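Local structure of thioredoxin reductase (Streptomyces clavuligerus, 4NTD) at residues L205-D209 / D210-A214. The protein is a flavoenzyme of the thioredoxin reductase family that probably forms the disulfide bond of the natural product holomycin. Sequence-based numbering, arbitrary orientation.
Sequences LELTD and DDRRA
From Thr208 the chain turns out of an extended loop, which follows strand 198-201 of a parallel sheet, into helix 209-217, whose first backbone bonds run from Arg212 N to Thr208 O (3.1 Å) and from Arg213 N to Asp209 O. Thr208 is the N-cap, and with Asp211 it closes a capping box. A chi1 of 66° sets its OG1 between its own backbone N and carbonyl carbon, where the oxygen accepts from Asp211 N at 3.0 Å. In return Thr208 N points almost straight (177°) at Asp211 OD2, 3.0 Å away, meeting that oxygen from above the carboxylate plane. A water donates to the same OD2 and to Glu206 O, tying in the loop two residues before the cap. Threonine suits the cap because its short hydroxyl reaches an amide of the first turn; aspartate, three residues on, is just long enough to reach back. Arg212, bent at chi3 (-76°), folds its guanidinium back over the start of the helix. Thr208 O lies beneath one face, while Asp209 OD2 forms a salt bridge in the guanidinium plane, 2.8 Å from Arg212 NH2. Arg212 NH1 adds a weak hydrogen bond to Leu207 O. Arg213 bends likewise, laying its guanidinium over Asp209 O and forming a salt bridge from Arg213 NH2 to Asp210 OD2 (2.7 Å). Val185 of helix 184-191 packs against Leu207 and Asp211. In this surface turn, away from the flavin and glutathione sites, three successive aspartates place negative charge where the helix dipole is positive, probably stabilising the first turn; the arginines balance Asp209 and Asp210, one each, while Asp211 is engaged by the backbone amide of Thr208.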
loop_
_atom_site.group_PDB
_atom_site.type_symbol
_atom_site.label_atom_id
_atom_site.label_comp_id
_atom_site.label_asym_id
_atom_site.label_seq_id
_atom_site.Cartn_x
_atom_site.Cartn_y
_atom_site.Cartn_z
ATOM N N LEU A 205 11.074 -32.240 -12.407
ATOM C CA LEU A 205 10.011 -31.336 -12.847
ATOM C C LEU A 205 9.804 -31.482 -14.352
ATOM O O LEU A 205 10.774 -31.512 -15.110
ATOM C CB LEU A 205 10.393 -29.889 -12.520
ATOM C CG LEU A 205 9.356 -28.782 -12.703
ATOM C CD1 LEU A 205 8.179 -28.977 -11.759
ATOM C CD2 LEU A 205 10.022 -27.436 -12.458
ATOM N N GLU A 206 8.548 -31.576 -14.782
ATOM C CA GLU A 206 8.229 -31.678 -16.207
ATOM C C GLU A 206 8.462 -30.330 -16.884
ATOM O O GLU A 206 7.798 -29.345 -16.554
ATOM C CB GLU A 206 6.772 -32.111 -16.418
ATOM C CG GLU A 206 6.401 -33.463 -15.812
ATOM C CD GLU A 206 6.836 -34.652 -16.655
ATOM O OE1 GLU A 206 7.685 -34.488 -17.558
ATOM O OE2 GLU A 206 6.322 -35.764 -16.408
ATOM N N LEU A 207 9.411 -30.290 -17.818
ATOM C CA LEU A 207 9.706 -29.081 -18.592
ATOM C C LEU A 207 9.069 -29.173 -19.974
ATOM O O LEU A 207 9.111 -30.224 -20.615
ATOM C CB LEU A 207 11.221 -28.891 -18.748
ATOM C CG LEU A 207 11.994 -28.008 -17.757
ATOM C CD1 LEU A 207 11.371 -27.969 -16.366
ATOM C CD2 LEU A 207 13.445 -28.473 -17.699
ATOM N N THR A 208 8.486 -28.065 -20.426
ATOM C CA THR A 208 7.935 -27.974 -21.775
ATOM C C THR A 208 9.018 -27.510 -22.742
ATOM O O THR A 208 10.102 -27.098 -22.323
ATOM C CB THR A 208 6.759 -26.980 -21.839
ATOM O OG1 THR A 208 7.231 -25.652 -21.575
ATOM C CG2 THR A 208 5.679 -27.350 -20.825
ATOM N N ASP A 209 8.722 -27.571 -24.038
ATOM C CA ASP A 209 9.639 -27.054 -25.055
ATOM C C ASP A 209 9.881 -25.554 -24.866
ATOM O O ASP A 209 11.007 -25.081 -25.031
ATOM C CB ASP A 209 9.107 -27.329 -26.469
ATOM C CG ASP A 209 9.208 -28.797 -26.869
ATOM O OD1 ASP A 209 8.661 -29.153 -27.933
ATOM O OD2 ASP A 209 9.833 -29.594 -26.134
ATOM N N ASP A 210 8.830 -24.813 -24.517
ATOM C CA ASP A 210 8.955 -23.380 -24.235
ATOM C C ASP A 210 9.849 -23.113 -23.019
ATOM O O ASP A 210 10.645 -22.175 -23.035
ATOM C CB ASP A 210 7.578 -22.733 -24.028
ATOM C CG ASP A 210 6.785 -22.593 -25.323
ATOM O OD1 ASP A 210 5.554 -22.401 -25.241
ATOM O OD2 ASP A 210 7.381 -22.668 -26.419
ATOM N N ASP A 211 9.716 -23.933 -21.974
ATOM C CA ASP A 211 10.589 -23.836 -20.795
ATOM C C ASP A 211 12.052 -23.984 -21.199
ATOM O O ASP A 211 12.897 -23.162 -20.838
ATOM C CB ASP A 211 10.265 -24.925 -19.761
ATOM C CG ASP A 211 8.941 -24.705 -19.049
ATOM O OD1 ASP A 211 8.462 -23.555 -18.974
ATOM O OD2 ASP A 211 8.386 -25.703 -18.544
ATOM N N ARG A 212 12.342 -25.042 -21.949
ATOM C CA ARG A 212 13.709 -25.337 -22.369
ATOM C C ARG A 212 14.297 -24.240 -23.264
ATOM O O ARG A 212 15.448 -23.846 -23.081
ATOM C CB ARG A 212 13.778 -26.707 -23.055
ATOM C CG ARG A 212 13.724 -27.869 -22.074
ATOM C CD ARG A 212 13.847 -29.211 -22.775
ATOM N NE ARG A 212 12.605 -29.579 -23.448
ATOM C CZ ARG A 212 11.591 -30.241 -22.888
ATOM N NH1 ARG A 212 11.642 -30.638 -21.617
ATOM N NH2 ARG A 212 10.510 -30.513 -23.612
ATOM N N ARG A 213 13.509 -23.739 -24.215
ATOM C CA ARG A 213 13.960 -22.638 -25.078
ATOM C C ARG A 213 14.280 -21.372 -24.273
ATOM O O ARG A 213 15.285 -20.706 -24.525
ATOM C CB ARG A 213 12.922 -22.318 -26.164
ATOM C CG ARG A 213 12.979 -23.242 -27.371
ATOM C CD ARG A 213 12.095 -22.740 -28.504
ATOM N NE ARG A 213 10.674 -22.952 -28.230
ATOM C CZ ARG A 213 10.002 -24.078 -28.477
ATOM N NH1 ARG A 213 10.604 -25.137 -29.013
ATOM N NH2 ARG A 213 8.708 -24.148 -28.182
ATOM N N ALA A 214 13.431 -21.055 -23.299
ATOM C CA ALA A 214 13.614 -19.861 -22.468
ATOM C C ALA A 214 14.858 -19.969 -21.586
ATOM O O ALA A 214 15.650 -19.031 -21.501
ATOM C CB ALA A 214 12.381 -19.619 -21.611
HETATM O O HOH W 1 7.918 -26.510 -15.666
HETATM O O HOH W 2 13.260 -29.455 -26.138
#